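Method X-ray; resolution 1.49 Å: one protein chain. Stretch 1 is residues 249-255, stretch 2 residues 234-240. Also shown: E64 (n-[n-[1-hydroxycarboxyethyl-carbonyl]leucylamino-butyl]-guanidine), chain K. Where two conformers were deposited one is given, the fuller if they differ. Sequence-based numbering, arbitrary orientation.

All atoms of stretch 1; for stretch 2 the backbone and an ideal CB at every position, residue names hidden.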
# COMPACT_ATOMS: atom_id res chain seq x y z
N ALA B 249 -11.19 2.07 8.32
CA ALA B 249 -10.45 1.24 7.40
C ALA B 249 -9.67 0.20 8.13
O ALA B 249 -9.07 0.48 9.15
CB ALA B 249 -9.48 2.06 6.52
N TYR B 250 -9.64 -1.02 7.57
CA TYR B 250 -9.03 -2.17 8.26
C TYR B 250 -8.76 -3.22 7.22
O TYR B 250 -9.05 -3.04 6.00
CB TYR B 250 -9.97 -2.75 9.40
CG TYR B 250 -11.42 -2.84 8.99
CD1 TYR B 250 -12.24 -1.70 8.94
CD2 TYR B 250 -11.99 -4.04 8.59
CE1 TYR B 250 -13.56 -1.75 8.50
CE2 TYR B 250 -13.32 -4.12 8.14
CZ TYR B 250 -14.12 -2.99 8.12
OH TYR B 250 -15.41 -3.06 7.69
N ASN B 251 -8.09 -4.26 7.66
CA ASN B 251 -7.70 -5.33 6.74
C ASN B 251 -8.48 -6.63 7.04
O ASN B 251 -9.17 -6.75 8.05
CB ASN B 251 -6.20 -5.58 6.85
CG ASN B 251 -5.37 -4.35 6.47
OD1 ASN B 251 -4.78 -3.67 7.31
ND2 ASN B 251 -5.32 -4.08 5.19
N TRP B 252 -8.35 -7.61 6.15
CA TRP B 252 -9.09 -8.83 6.28
C TRP B 252 -8.42 -9.96 5.53
O TRP B 252 -7.66 -9.74 4.57
CB TRP B 252 -10.50 -8.70 5.83
CG TRP B 252 -10.70 -8.35 4.36
CD1 TRP B 252 -10.77 -7.08 3.82
CD2 TRP B 252 -10.92 -9.26 3.27
NE1 TRP B 252 -10.99 -7.17 2.44
CE2 TRP B 252 -11.12 -8.49 2.10
CE3 TRP B 252 -10.94 -10.66 3.16
CZ2 TRP B 252 -11.27 -9.07 0.86
CZ3 TRP B 252 -11.16 -11.22 1.93
CH2 TRP B 252 -11.34 -10.44 0.80
N PHE B 253 -8.79 -11.16 5.95
CA PHE B 253 -8.15 -12.37 5.52
C PHE B 253 -9.17 -13.51 5.57
O PHE B 253 -10.30 -13.38 6.14
CB PHE B 253 -7.02 -12.72 6.52
CG PHE B 253 -5.90 -11.71 6.57
CD1 PHE B 253 -4.91 -11.71 5.58
CD2 PHE B 253 -5.83 -10.80 7.57
CE1 PHE B 253 -3.92 -10.72 5.56
CE2 PHE B 253 -4.81 -9.84 7.60
CZ PHE B 253 -3.86 -9.81 6.60
N VAL B 254 -8.74 -14.65 5.03
CA VAL B 254 -9.47 -15.90 5.30
C VAL B 254 -8.55 -16.77 6.06
O VAL B 254 -7.35 -16.59 6.07
CB VAL B 254 -10.09 -16.59 4.05
CG1 VAL B 254 -10.98 -15.64 3.28
CG2 VAL B 254 -9.06 -17.13 3.10
N GLU B 255 -9.14 -17.74 6.75
CA GLU B 255 -8.43 -18.55 7.72
C GLU B 255 -7.98 -19.82 7.02
O GLU B 255 -8.74 -20.44 6.31
CB GLU B 255 -9.40 -18.96 8.87
CG GLU B 255 -9.77 -17.84 9.84
CD GLU B 255 -8.60 -17.45 10.69
OE1 GLU B 255 -7.78 -18.31 11.05
OE2 GLU B 255 -8.50 -16.30 11.04
N UNK B 234 -0.37 -13.00 -2.42
CA UNK B 234 -0.72 -13.17 -1.01
C UNK B 234 -2.02 -12.47 -0.72
O UNK B 234 -2.19 -11.27 -1.05
CB UNK B 234 0.39 -12.64 -0.10
N UNK B 235 -2.97 -13.17 -0.09
CA UNK B 235 -4.24 -12.56 0.29
C UNK B 235 -4.08 -11.58 1.41
O UNK B 235 -3.66 -11.94 2.47
CB UNK B 235 -5.25 -13.63 0.69
N UNK B 236 -4.37 -10.29 1.13
CA UNK B 236 -4.42 -9.31 2.20
C UNK B 236 -5.49 -8.32 1.76
O UNK B 236 -5.25 -7.50 0.92
CB UNK B 236 -3.07 -8.64 2.45
N UNK B 237 -6.64 -8.42 2.35
CA UNK B 237 -7.76 -7.52 2.02
C UNK B 237 -7.67 -6.15 2.66
O UNK B 237 -7.11 -5.99 3.76
CB UNK B 237 -9.08 -8.17 2.44
N UNK B 238 -8.22 -5.20 1.93
CA UNK B 238 -8.51 -3.83 2.42
C UNK B 238 -10.03 -3.68 2.47
O UNK B 238 -10.72 -4.12 1.51
CB UNK B 238 -7.88 -2.76 1.53
N UNK B 239 -10.56 -3.12 3.57
CA UNK B 239 -11.97 -2.82 3.66
C UNK B 239 -12.13 -1.39 4.24
O UNK B 239 -11.36 -0.97 5.04
CB UNK B 239 -12.69 -3.86 4.52
N UNK B 240 -13.09 -0.65 3.71
CA UNK B 240 -13.64 0.55 4.33
C UNK B 240 -15.06 0.16 4.74
O UNK B 240 -15.87 -0.36 3.94
CB UNK B 240 -13.61 1.76 3.39
C1 E64 K . -9.70 6.06 11.65
O1 E64 K . -8.60 6.59 11.79
O2 E64 K . -10.26 5.34 12.53
C2 E64 K . -10.36 6.16 10.33
C3 E64 K . -10.27 7.59 9.81
O3 E64 K . -11.17 8.19 10.72
C4 E64 K . -10.76 7.74 8.42
O4 E64 K . -10.01 7.80 7.50
N1 E64 K . -12.04 7.70 8.23
C6 E64 K . -12.70 7.83 6.94
C7 E64 K . -13.29 6.60 6.27
C8 E64 K . -12.35 5.41 6.18
C9 E64 K . -11.29 5.66 5.11
C10 E64 K . -13.16 4.23 5.86
C11 E64 K . -13.52 9.08 6.73
O5 E64 K . -14.66 9.05 7.15
N2 E64 K . -13.03 10.15 6.15
C12 E64 K . -13.83 11.31 5.73
C13 E64 K . -13.76 11.48 4.22
C14 E64 K . -14.43 12.76 3.66
C15 E64 K . -15.50 12.40 2.64
N3 E64 K . -15.82 13.59 1.84
C16 E64 K . -16.59 13.63 0.77
N4 E64 K . -17.32 12.56 0.41
N5 E64 K . -16.60 14.78 0.01

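Position 234 lies beyond the reach of stretch 1. The contact sets no preference. The residue is Leu234, and it makes no contact here.

At position 235 the CA-to-CB bond points toward stretch 1. The side chains it can reach are apolar: Phe253, Val254 and the six-membered ring of Trp252. A mid-sized apolar side chain such as Leu, Ile or Met would suit. The residue is Leu235. Its CD2 lies 3.7 Å from Val254 CG2, and its CD1 is 4.5 Å from Trp252 CZ3. Its backbone O sits at the edge of the Phe253 ring, 3.3 Å from Phe253 CE1.

Position 236 points sideways. Its ideal CB is 3.8 Å from Phe253 CE1, so a small or apolar group would fit, such as Ala, Ser, Cys or Val. The residue is Cys236. With chi1 at t, its SG comes 3.8 Å from Phe253 CZ, in an oblique sulfur-aromatic contact.

Position 237 is the most restrictive. An ideal CB would stand 2.1 Å from Trp252 CE2, a clash. Phi/psi of -79/149 is open to any residue, so the indole, not the backbone, calls for glycine. Gly237 lets the ring lie flat on the strand: its CA is 3.4 Å from the centroid of the Trp252 five-membered ring, over the face. The backbones pair here, with Gly237 N to Trp252 O at 2.8 Å and Trp252 N to Gly237 O at 3.1 Å. Gly237 O also accepts a hydrogen bond from Asn251 ND2 at 3.0 Å.

Position 238 points to the face of the sheet that carries Asn251. Its ideal CB is 4.7 Å from Asn251 ND2, with room for many side chains, polar or apolar. The residue is Leu238. Its backbone O takes a weak hydrogen bond from Trp252 NE1 at 3.2 Å.

Position 239 shares a face with Tyr250 and Trp252. Its ideal CB is 3.7 Å from Tyr250 CE2 and 3.8 Å from Trp252 CD1. A flexible apolar chain, Met or Leu, would suit. Met239 has its CB over the Tyr250 ring and its CE over the indole face opposite Gly237, 3.9 Å from the five-membered ring centroid. Backbone hydrogen bonds join Met239 N to Tyr250 O (2.9 Å) and Tyr250 N to Met239 O (3.1 Å).

Position 240 pairs with Ala249 on the face that also carries Asn251; its ideal CB is 5.1 Å from Ala249 CA and lies near E64 C10. Apolar or aromatic groups would suit. Phe240 places CD1 3.6 Å from Ala249 CB, and E64 C10 lies over one ring face.

Stretch 2 (234-240) LLCGLMF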
# COMPACT_ATOMS: atom_id res chain seq x y z
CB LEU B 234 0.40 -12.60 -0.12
CG LEU B 234 1.84 -13.13 -0.27
CD1 LEU B 234 2.72 -12.57 0.80
CD2 LEU B 234 1.97 -14.65 -0.32
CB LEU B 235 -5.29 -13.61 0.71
CG LEU B 235 -6.68 -13.02 1.05
CD1 LEU B 235 -7.29 -12.19 -0.08
CD2 LEU B 235 -7.61 -14.10 1.51
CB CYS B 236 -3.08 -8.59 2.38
SG CYS B 236 -3.15 -7.37 3.72
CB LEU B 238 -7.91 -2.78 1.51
CG LEU B 238 -8.21 -1.30 1.81
CD1 LEU B 238 -7.68 -0.95 3.19
CD2 LEU B 238 -7.49 -0.45 0.81
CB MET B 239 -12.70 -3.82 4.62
CG MET B 239 -13.55 -4.77 3.88
SD MET B 239 -14.18 -5.90 5.13
CE MET B 239 -14.60 -7.13 3.91
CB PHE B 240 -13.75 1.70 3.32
CG PHE B 240 -12.47 2.33 2.90
CD1 PHE B 240 -11.21 1.90 3.33
CD2 PHE B 240 -12.54 3.48 2.10
CE1 PHE B 240 -10.06 2.54 2.93
CE2 PHE B 240 -11.38 4.14 1.71
CZ PHE B 240 -10.14 3.66 2.11
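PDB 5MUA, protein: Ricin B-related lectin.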